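Local coordinates for putative peptidyl-arginine deiminase family protein (PDB 6B10) that probably hydrolyses agmatine to N-carbamoylputrescine and ammonia, a step of polyamine biosynthesis, at residues A[13-18]-A[211-216]; A[273-278]-A[302-307]; A[159-164]-A[193-198]. All blocks are in the same frame, centred on the assembly; numbering follows the deposited sequence.

Contact 1: A[13-18]-A[211-216]; sequences IPEWSE and LARFID
Glu15 and Trp16 reach across to residues 213-216 from the two central positions of a type I beta turn, Glu15 through a salt bridge and Trp16 through its flat ring. The turn begins at Pro14, whose CB lies 3.5 Å above the Trp16 ring plane and over its centre, so the proline backs the indole from within its own segment. Glu15 extends from the turn with CG anti to the backbone N (chi1 -158°), and its OE2 meets Arg213 NH2 at 2.9 Å. The bond is bent (131° at the hydrogen). OE2 lies in the guanidinium plane at its edge, whereas NH2 approaches from above the carboxylate plane. Both groups have further partners: Glu15 OE1 bonds to His322, and Arg213 NE forms a salt bridge with Asp150, which helps fix the rotation of the buried guanidinium. At Trp16, CG stands between the backbone N and the carbonyl carbon (chi1 61°). The indole lies against the backbone of 214-216: Asp216 CA makes a CH-pi contact 3.7 Å from the centroid of the six-membered ring, and Ile215 O sits over the rim of the same face. The fit is tight, with Trp16 CH2 only 3.2 Å from Asp216 C. Pro14 holds the opposite face, so the ring is sandwiched, while Phe214 O meets its edge, 3.6 Å from CZ3. Ser17 closes the turn with its N bonded to Pro14 O at 3.1 Å. The loop thereby joins strand 326-329, touched by Ile13, Glu15 and Ser17, to strand 212-216, which pairs with strand 219-224 and packs Ala212 and Phe214 onto strand 156-160.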
loop_
_atom_site.group_PDB
_atom_site.type_symbol
_atom_site.label_atom_id
_atom_site.label_comp_id
_atom_site.label_asym_id
_atom_site.label_seq_id
_atom_site.Cartn_x
_atom_site.Cartn_y
_atom_site.Cartn_z
ATOM N N ILE A 13 3.013 5.801 -11.397
ATOM C CA ILE A 13 2.851 4.386 -11.731
ATOM C C ILE A 13 1.729 3.778 -10.906
ATOM O O ILE A 13 1.777 3.821 -9.676
ATOM C CB ILE A 13 4.146 3.591 -11.465
ATOM C CG1 ILE A 13 5.326 4.200 -12.235
ATOM C CG2 ILE A 13 3.979 2.135 -11.876
ATOM C CD1 ILE A 13 6.675 3.628 -11.843
ATOM N N PRO A 14 0.711 3.203 -11.575
ATOM C CA PRO A 14 -0.311 2.475 -10.844
ATOM C C PRO A 14 0.215 1.121 -10.384
ATOM O O PRO A 14 1.127 0.560 -11.003
ATOM C CB PRO A 14 -1.418 2.294 -11.879
ATOM C CG PRO A 14 -0.699 2.230 -13.177
ATOM C CD PRO A 14 0.521 3.107 -13.032
ATOM N N GLU A 15 -0.384 0.586 -9.323
ATOM C CA GLU A 15 0.124 -0.629 -8.690
ATOM C C GLU A 15 0.053 -1.865 -9.588
ATOM O O GLU A 15 0.822 -2.816 -9.410
ATOM C CB GLU A 15 -0.624 -0.888 -7.390
ATOM C CG GLU A 15 0.132 -1.760 -6.412
ATOM C CD GLU A 15 -0.411 -1.596 -5.012
ATOM O OE1 GLU A 15 -0.053 -0.589 -4.365
ATOM O OE2 GLU A 15 -1.225 -2.447 -4.589
ATOM N N TRP A 16 -0.855 -1.852 -10.557
ATOM C CA TRP A 16 -1.001 -2.990 -11.465
ATOM C C TRP A 16 0.028 -3.057 -12.607
ATOM O O TRP A 16 0.023 -4.012 -13.378
ATOM C CB TRP A 16 -2.427 -3.063 -12.020
ATOM C CG TRP A 16 -2.850 -1.871 -12.813
ATOM C CD1 TRP A 16 -2.574 -1.618 -14.123
ATOM C CD2 TRP A 16 -3.646 -0.778 -12.347
ATOM N NE1 TRP A 16 -3.144 -0.428 -14.501
ATOM C CE2 TRP A 16 -3.812 0.106 -13.428
ATOM C CE3 TRP A 16 -4.230 -0.457 -11.113
ATOM C CZ2 TRP A 16 -4.538 1.295 -13.318
ATOM C CZ3 TRP A 16 -4.954 0.713 -11.006
ATOM C CH2 TRP A 16 -5.101 1.577 -12.099
ATOM N N SER A 17 0.906 -2.062 -12.720
ATOM C CA SER A 17 2.024 -2.140 -13.668
ATOM C C SER A 17 2.987 -3.250 -13.244
ATOM O O SER A 17 3.051 -3.619 -12.058
ATOM C CB SER A 17 2.784 -0.819 -13.750
ATOM O OG SER A 17 1.941 0.221 -14.186
ATOM N N GLU A 18 3.725 -3.774 -14.221
ATOM C CA GLU A 18 4.598 -4.923 -14.008
ATOM C C GLU A 18 5.675 -4.608 -12.976
ATOM O O GLU A 18 6.230 -3.509 -12.954
ATOM C CB GLU A 18 5.239 -5.364 -15.332
ATOM C CG GLU A 18 5.920 -6.726 -15.258
ATOM C CD GLU A 18 6.331 -7.268 -16.624
ATOM O OE1 GLU A 18 6.564 -6.463 -17.548
ATOM O OE2 GLU A 18 6.432 -8.504 -16.772
ATOM N N LEU A 211 -9.367 3.130 2.586
ATOM C CA LEU A 211 -10.670 3.648 2.188
ATOM C C LEU A 211 -11.019 3.439 0.723
ATOM O O LEU A 211 -12.138 3.029 0.413
ATOM C CB LEU A 211 -10.731 5.148 2.476
ATOM C CG LEU A 211 -10.771 5.558 3.944
ATOM C CD1 LEU A 211 -10.669 7.067 4.045
ATOM C CD2 LEU A 211 -12.049 5.058 4.598
ATOM N N ALA A 212 -10.082 3.759 -0.169
ATOM C CA ALA A 212 -10.375 3.807 -1.605
ATOM C C ALA A 212 -9.121 3.618 -2.435
ATOM O O ALA A 212 -8.065 4.138 -2.083
ATOM C CB ALA A 212 -11.039 5.131 -1.964
ATOM N N ARG A 213 -9.264 2.903 -3.548
ATOM C CA ARG A 213 -8.150 2.486 -4.382
ATOM C C ARG A 213 -8.596 2.397 -5.835
ATOM O O ARG A 213 -9.673 1.874 -6.110
ATOM C CB ARG A 213 -7.683 1.073 -3.995
ATOM C CG ARG A 213 -7.296 0.832 -2.542
ATOM C CD ARG A 213 -5.937 1.414 -2.184
ATOM N NE ARG A 213 -4.873 0.873 -3.020
ATOM C CZ ARG A 213 -4.271 -0.304 -2.843
ATOM N NH1 ARG A 213 -4.607 -1.119 -1.851
ATOM N NH2 ARG A 213 -3.332 -0.684 -3.693
ATOM N N PHE A 214 -7.775 2.872 -6.765
ATOM C CA PHE A 214 -7.971 2.530 -8.165
ATOM C C PHE A 214 -7.645 1.057 -8.383
ATOM O O PHE A 214 -6.637 0.549 -7.870
ATOM C CB PHE A 214 -7.076 3.363 -9.083
ATOM C CG PHE A 214 -7.479 4.800 -9.179
ATOM C CD1 PHE A 214 -8.576 5.170 -9.943
ATOM C CD2 PHE A 214 -6.768 5.785 -8.508
ATOM C CE1 PHE A 214 -8.958 6.499 -10.034
ATOM C CE2 PHE A 214 -7.141 7.115 -8.597
ATOM C CZ PHE A 214 -8.239 7.469 -9.362
ATOM N N ILE A 215 -8.491 0.386 -9.159
ATOM C CA ILE A 215 -8.224 -0.988 -9.583
ATOM C C ILE A 215 -7.987 -1.095 -11.090
ATOM O O ILE A 215 -7.426 -2.084 -11.563
ATOM C CB ILE A 215 -9.344 -1.950 -9.142
ATOM C CG1 ILE A 215 -10.691 -1.574 -9.763
ATOM C CG2 ILE A 215 -9.436 -1.959 -7.630
ATOM C CD1 ILE A 215 -11.798 -2.546 -9.429
ATOM N N ASP A 216 -8.455 -0.100 -11.842
ATOM C CA ASP A 216 -7.964 0.152 -13.195
ATOM C C ASP A 216 -8.054 1.654 -13.450
ATOM O O ASP A 216 -8.432 2.404 -12.544
ATOM C CB ASP A 216 -8.690 -0.713 -14.248
ATOM C CG ASP A 216 -10.179 -0.394 -14.390
ATOM O OD1 ASP A 216 -10.607 0.769 -14.258
ATOM O OD2 ASP A 216 -10.931 -1.336 -14.673
#

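Contact 2: A[273-278]-A[302-307]; sequences FVFINN and PNHKII. With PO4 (phosphate ion), chain D.
His304 is engaged on three sides at once: a phosphate at ND1, a water at NE2 and the edge of Phe275 against one ring face. The aromatic pair is T-shaped, with centroids 5.3 Å apart and planes at 69°. Phe275 supplies its CD1-CE1 rim, and CD1 comes within 3.8 Å of His304 NE2. In the imidazole plane, ND1 donates an almost straight bond of 2.8 Å to phosphate O2, which also accepts from Asn303 N at 3.0 Å; two donors thus grip one oxygen of an ion probably derived from the crystallisation liquor. At the other nitrogen, water 1 lies 2.7 Å from both His304 NE2 and Ile276 O, bridging the ring to the strand that carries Phe275. The direct backbone link is Lys305 N to Asn278 O, 3.0 Å long and nearly linear (175°). Asn278, with its positive phi of 66°, stands at the corner between strands 274-276 and 279-284. These antiparallel strands form a beta hairpin, and the chain then runs through helix 289-300 to strand 305-310, parallel to 279-284: a beta-alpha-beta crossover, in keeping with a blade of the alpha/beta propeller of the guanidino-modifying enzymes.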
loop_
_atom_site.group_PDB
_atom_site.type_symbol
_atom_site.label_atom_id
_atom_site.label_comp_id
_atom_site.label_asym_id
_atom_site.label_seq_id
_atom_site.Cartn_x
_atom_site.Cartn_y
_atom_site.Cartn_z
ATOM N N PHE A 273 -5.725 -4.186 -0.200
ATOM C CA PHE A 273 -5.213 -5.229 -1.085
ATOM C C PHE A 273 -3.904 -4.788 -1.735
ATOM O O PHE A 273 -3.474 -3.646 -1.573
ATOM C CB PHE A 273 -6.250 -5.634 -2.152
ATOM C CG PHE A 273 -6.929 -4.479 -2.856
ATOM C CD1 PHE A 273 -6.200 -3.534 -3.581
ATOM C CD2 PHE A 273 -8.315 -4.371 -2.844
ATOM C CE1 PHE A 273 -6.840 -2.495 -4.244
ATOM C CE2 PHE A 273 -8.957 -3.333 -3.507
ATOM C CZ PHE A 273 -8.218 -2.397 -4.211
ATOM N N VAL A 274 -3.263 -5.697 -2.467
ATOM C CA VAL A 274 -2.041 -5.355 -3.172
ATOM C C VAL A 274 -1.986 -6.014 -4.539
ATOM O O VAL A 274 -2.195 -7.212 -4.662
ATOM C CB VAL A 274 -0.770 -5.683 -2.341
ATOM C CG1 VAL A 274 -0.768 -7.119 -1.864
ATOM C CG2 VAL A 274 0.493 -5.384 -3.143
ATOM N N PHE A 275 -1.730 -5.210 -5.569
ATOM C CA PHE A 275 -1.527 -5.739 -6.910
ATOM C C PHE A 275 -0.109 -6.277 -7.033
ATOM O O PHE A 275 0.843 -5.670 -6.524
ATOM C CB PHE A 275 -1.727 -4.667 -7.971
ATOM C CG PHE A 275 -3.165 -4.401 -8.324
ATOM C CD1 PHE A 275 -3.851 -5.251 -9.184
ATOM C CD2 PHE A 275 -3.815 -3.269 -7.840
ATOM C CE1 PHE A 275 -5.166 -4.989 -9.533
ATOM C CE2 PHE A 275 -5.130 -3.000 -8.188
ATOM C CZ PHE A 275 -5.805 -3.863 -9.035
ATOM N N ILE A 276 0.006 -7.422 -7.699
ATOM C CA ILE A 276 1.279 -8.005 -8.095
ATOM C C ILE A 276 1.086 -8.551 -9.495
ATOM O O ILE A 276 -0.020 -8.499 -10.037
ATOM C CB ILE A 276 1.725 -9.118 -7.133
ATOM C CG1 ILE A 276 0.648 -10.205 -7.028
ATOM C CG2 ILE A 276 2.033 -8.525 -5.761
ATOM C CD1 ILE A 276 1.127 -11.487 -6.382
ATOM N N ASN A 277 2.145 -9.076 -10.093
ATOM C CA ASN A 277 2.039 -9.550 -11.471
ATOM C C ASN A 277 0.969 -10.632 -11.607
ATOM O O ASN A 277 1.044 -11.674 -10.950
ATOM C CB ASN A 277 3.387 -10.061 -11.959
ATOM C CG ASN A 277 4.421 -8.961 -12.045
ATOM O OD1 ASN A 277 4.084 -7.775 -12.008
ATOM N ND2 ASN A 277 5.689 -9.342 -12.148
ATOM N N ASN A 278 -0.039 -10.352 -12.435
ATOM C CA ASN A 278 -1.117 -11.294 -12.739
ATOM C C ASN A 278 -2.039 -11.634 -11.569
ATOM O O ASN A 278 -2.854 -12.543 -11.672
ATOM C CB ASN A 278 -0.554 -12.591 -13.344
ATOM C CG ASN A 278 0.222 -12.342 -14.611
ATOM O OD1 ASN A 278 1.434 -12.536 -14.657
ATOM N ND2 ASN A 278 -0.467 -11.876 -15.637
ATOM N N PRO A 302 -10.722 -9.009 -15.101
ATOM C CA PRO A 302 -10.753 -10.286 -15.829
ATOM C C PRO A 302 -9.409 -10.936 -16.150
ATOM O O PRO A 302 -9.397 -12.081 -16.579
ATOM C CB PRO A 302 -11.468 -9.927 -17.148
ATOM C CG PRO A 302 -12.129 -8.620 -16.912
ATOM C CD PRO A 302 -11.254 -7.910 -15.926
ATOM N N ASN A 303 -8.302 -10.219 -15.978
ATOM C CA ASN A 303 -6.972 -10.756 -16.259
ATOM C C ASN A 303 -6.104 -10.887 -15.012
ATOM O O ASN A 303 -4.887 -10.970 -15.104
ATOM C CB ASN A 303 -6.260 -9.880 -17.301
ATOM C CG ASN A 303 -7.041 -9.766 -18.594
ATOM O OD1 ASN A 303 -7.385 -8.675 -19.021
ATOM N ND2 ASN A 303 -7.340 -10.897 -19.212
ATOM N N HIS A 304 -6.738 -10.911 -13.849
ATOM C CA HIS A 304 -6.035 -11.098 -12.590
ATOM C C HIS A 304 -6.624 -12.282 -11.843
ATOM O O HIS A 304 -7.815 -12.544 -11.928
ATOM C CB HIS A 304 -6.157 -9.848 -11.719
ATOM C CG HIS A 304 -5.212 -8.754 -12.097
ATOM N ND1 HIS A 304 -5.496 -7.832 -13.078
ATOM C CD2 HIS A 304 -3.983 -8.436 -11.623
ATOM C CE1 HIS A 304 -4.485 -6.988 -13.191
ATOM N NE2 HIS A 304 -3.553 -7.331 -12.320
ATOM N N LYS A 305 -5.775 -12.996 -11.116
ATOM C CA LYS A 305 -6.238 -13.965 -10.148
ATOM C C LYS A 305 -6.392 -13.214 -8.831
ATOM O O LYS A 305 -5.461 -12.556 -8.383
ATOM C CB LYS A 305 -5.239 -15.114 -9.998
ATOM C CG LYS A 305 -4.750 -15.727 -11.307
ATOM C CD LYS A 305 -5.879 -16.273 -12.162
ATOM C CE LYS A 305 -5.321 -17.067 -13.334
ATOM N NZ LYS A 305 -6.362 -17.393 -14.347
ATOM N N ILE A 306 -7.569 -13.294 -8.222
ATOM C CA ILE A 306 -7.828 -12.626 -6.943
ATOM C C ILE A 306 -7.683 -13.680 -5.850
ATOM O O ILE A 306 -8.379 -14.688 -5.872
ATOM C CB ILE A 306 -9.224 -11.960 -6.906
ATOM C CG1 ILE A 306 -9.190 -10.568 -7.554
ATOM C CG2 ILE A 306 -9.717 -11.784 -5.470
ATOM C CD1 ILE A 306 -8.733 -10.526 -9.000
ATOM N N ILE A 307 -6.771 -13.456 -4.905
ATOM C CA ILE A 307 -6.456 -14.468 -3.896
ATOM C C ILE A 307 -6.574 -13.887 -2.495
ATOM O O ILE A 307 -5.911 -12.913 -2.164
ATOM C CB ILE A 307 -5.041 -15.053 -4.106
ATOM C CG1 ILE A 307 -4.953 -15.756 -5.465
ATOM C CG2 ILE A 307 -4.680 -16.037 -2.994
ATOM C CD1 ILE A 307 -3.531 -15.984 -5.928
HETATM P P PO4 D . -7.447 -6.433 -15.689
HETATM O O1 PO4 D . -8.116 -5.188 -15.156
HETATM O O2 PO4 D . -7.678 -7.602 -14.762
HETATM O O3 PO4 D . -5.968 -6.154 -15.817
HETATM O O4 PO4 D . -7.987 -6.778 -17.060
HETATM O O HOH W 1 -1.133 -6.439 -11.400
HETATM O O HOH W 2 -3.631 -13.966 -14.230
#

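Contact 3: A[159-164]-A[193-198]; sequences TSSHCL and WLENGF
This contact is the end of a parallel strand pair, where strands 156-160 and 190-194 part and the first of them runs directly into helix 161-167. Thr159 bridges with Trp193 and Ser160 with Leu194, and Leu194 N gives Thr159 O a straight bond of 2.8 Å. On the next residue the pairing carries over into the helix start: Ser161 N reaches Leu194 O at 3.0 Å, from 40° above the carbonyl plane. Ser160 is the N-cap, its OG accepting from His162 N at 3.2 Å. The helix start also grips the loop after Leu194. Ser161 OG donates to Glu195 OE2 at 2.7 Å, meeting the carboxylate from above its plane; the bend of the glutamate at chi2 (-65°) turns CD back toward the serine. Glu195 O in turn receives His162 NE2 at 2.6 Å, in the imidazole plane, although the bond is bent (136° at the hydrogen). On the sheet face bearing Thr159 and Trp193, the two side chains run side by side, and Thr159 CG2 sits over the indole, 4.0 Å from the centroid of the six-membered ring, while Thr159 OG1 bonds to Ser148 O. Leu164 CD1 adds an apolar touch at Trp193 CH2, 4.1 Å away. The connection between the strands contains helices 161-167 and 175-186, making a beta-alpha-beta crossover; helix 175-186 packs on Trp193 through Ile178 and bonds its NE1 through Asp179. On the opposite sheet face, Leu194 packs against Met239 and Leu243 of helix 233-244.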
loop_
_atom_site.group_PDB
_atom_site.type_symbol
_atom_site.label_atom_id
_atom_site.label_comp_id
_atom_site.label_asym_id
_atom_site.label_seq_id
_atom_site.Cartn_x
_atom_site.Cartn_y
_atom_site.Cartn_z
ATOM N N THR A 159 -6.202 10.828 -2.589
ATOM C CA THR A 159 -5.627 11.034 -1.260
ATOM C C THR A 159 -6.676 11.591 -0.300
ATOM O O THR A 159 -7.736 12.041 -0.724
ATOM C CB THR A 159 -4.396 11.975 -1.311
ATOM O OG1 THR A 159 -3.698 11.941 -0.058
ATOM C CG2 THR A 159 -4.803 13.407 -1.632
ATOM N N SER A 160 -6.374 11.548 0.991
ATOM C CA SER A 160 -7.270 12.089 2.008
ATOM C C SER A 160 -6.764 13.432 2.519
ATOM O O SER A 160 -5.583 13.578 2.842
ATOM C CB SER A 160 -7.406 11.110 3.173
ATOM O OG SER A 160 -8.096 11.711 4.257
ATOM N N SER A 161 -7.671 14.404 2.602
ATOM C CA SER A 161 -7.370 15.722 3.168
ATOM C C SER A 161 -6.833 15.653 4.598
ATOM O O SER A 161 -6.050 16.505 5.015
ATOM C CB SER A 161 -8.626 16.593 3.149
ATOM O OG SER A 161 -9.081 16.782 1.822
ATOM N N HIS A 162 -7.255 14.638 5.343
ATOM C CA HIS A 162 -6.845 14.472 6.732
ATOM C C HIS A 162 -5.380 14.046 6.870
ATOM O O HIS A 162 -4.758 14.312 7.896
ATOM C CB HIS A 162 -7.762 13.462 7.430
ATOM C CG HIS A 162 -9.202 13.874 7.451
ATOM N ND1 HIS A 162 -9.778 14.518 8.526
ATOM C CD2 HIS A 162 -10.180 13.749 6.521
ATOM C CE1 HIS A 162 -11.050 14.765 8.260
ATOM N NE2 HIS A 162 -11.318 14.309 7.050
ATOM N N CYS A 163 -4.832 13.397 5.843
ATOM C CA CYS A 163 -3.448 12.921 5.884
ATOM C C CYS A 163 -2.424 14.034 5.678
ATOM O O CYS A 163 -1.740 14.445 6.615
ATOM C CB CYS A 163 -3.217 11.838 4.824
ATOM S SG CYS A 163 -4.313 10.416 4.959
ATOM N N LEU A 164 -2.338 14.528 4.447
ATOM C CA LEU A 164 -1.185 15.312 4.001
ATOM C C LEU A 164 -1.170 16.740 4.538
ATOM O O LEU A 164 -0.104 17.338 4.676
ATOM C CB LEU A 164 -1.127 15.327 2.471
ATOM C CG LEU A 164 -1.017 13.944 1.818
ATOM C CD1 LEU A 164 -1.338 14.026 0.336
ATOM C CD2 LEU A 164 0.360 13.341 2.044
ATOM N N TRP A 193 -9.011 15.030 -3.500
ATOM C CA TRP A 193 -8.861 15.171 -2.065
ATOM C C TRP A 193 -10.142 14.722 -1.385
ATOM O O TRP A 193 -11.148 15.421 -1.447
ATOM C CB TRP A 193 -8.593 16.636 -1.714
ATOM C CG TRP A 193 -7.267 17.166 -2.176
ATOM C CD1 TRP A 193 -6.986 17.767 -3.376
ATOM C CD2 TRP A 193 -6.045 17.165 -1.433
ATOM N NE1 TRP A 193 -5.654 18.131 -3.423
ATOM C CE2 TRP A 193 -5.057 17.769 -2.242
ATOM C CE3 TRP A 193 -5.689 16.711 -0.159
ATOM C CZ2 TRP A 193 -3.741 17.931 -1.815
ATOM C CZ3 TRP A 193 -4.379 16.864 0.263
ATOM C CH2 TRP A 193 -3.420 17.473 -0.563
ATOM N N LEU A 194 -10.119 13.557 -0.743
ATOM C CA LEU A 194 -11.305 13.048 -0.054
ATOM C C LEU A 194 -11.412 13.580 1.375
ATOM O O LEU A 194 -10.502 13.393 2.182
ATOM C CB LEU A 194 -11.314 11.520 -0.017
ATOM C CG LEU A 194 -11.652 10.767 -1.298
ATOM C CD1 LEU A 194 -11.676 9.283 -0.978
ATOM C CD2 LEU A 194 -12.982 11.196 -1.900
ATOM N N GLU A 195 -12.540 14.217 1.677
ATOM C CA GLU A 195 -12.800 14.787 3.000
ATOM C C GLU A 195 -13.323 13.738 3.974
ATOM O O GLU A 195 -12.909 13.704 5.136
ATOM C CB GLU A 195 -13.827 15.920 2.905
ATOM C CG GLU A 195 -13.439 17.070 1.985
ATOM C CD GLU A 195 -12.225 17.839 2.474
ATOM O OE1 GLU A 195 -12.110 18.056 3.699
ATOM O OE2 GLU A 195 -11.386 18.228 1.630
ATOM N N ASN A 196 -14.218 12.877 3.492
ATOM C CA ASN A 196 -14.997 11.989 4.358
ATOM C C ASN A 196 -14.513 10.552 4.443
ATOM O O ASN A 196 -13.734 10.081 3.610
ATOM C CB ASN A 196 -16.452 11.977 3.893
ATOM C CG ASN A 196 -17.144 13.303 4.126
ATOM O OD1 ASN A 196 -17.446 13.655 5.261
ATOM N ND2 ASN A 196 -17.405 14.039 3.056
ATOM N N GLY A 197 -15.014 9.866 5.467
ATOM C CA GLY A 197 -14.802 8.445 5.667
ATOM C C GLY A 197 -13.585 8.172 6.512
ATOM O O GLY A 197 -12.660 8.982 6.560
ATOM N N PHE A 198 -13.586 7.030 7.186
ATOM C CA PHE A 198 -12.366 6.510 7.814
ATOM C C PHE A 198 -12.543 5.056 8.274
ATOM O O PHE A 198 -13.630 4.490 8.142
ATOM C CB PHE A 198 -11.894 7.415 8.965
ATOM C CG PHE A 198 -12.982 7.823 9.903
ATOM C CD1 PHE A 198 -13.328 7.012 10.974
ATOM C CD2 PHE A 198 -13.648 9.024 9.728
ATOM C CE1 PHE A 198 -14.328 7.392 11.850
ATOM C CE2 PHE A 198 -14.647 9.410 10.598
ATOM C CZ PHE A 198 -14.988 8.594 11.662
HETATM O O HOH W 3 -10.791 10.622 4.208
#

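How the contacts relate
Contacts 1 and 2 adjoin, their centres 11 Å apart, and share a polar network: Arg213 NH1 probably bonds to Phe273 O (2.8 Å) and Glu15 OE2 to Phe275 N (3.0 Å). The Phe275 ring also packs on the 211-216 backbone, its CZ 3.5 Å from Ile215 O. The phosphate bound in contact 2 also lies about 5 Å from the side chain of Asp216 in contact 1. Contact 3, whose centre is 18 Å from that of contact 1, touches it through Leu211 CD2 and Phe198 CA at 3.5 Å. Contacts 2 and 3 remain separate, about 13 Å apart at their nearest atoms. The potassium ion is about 12 Å from the Leu164 side chain.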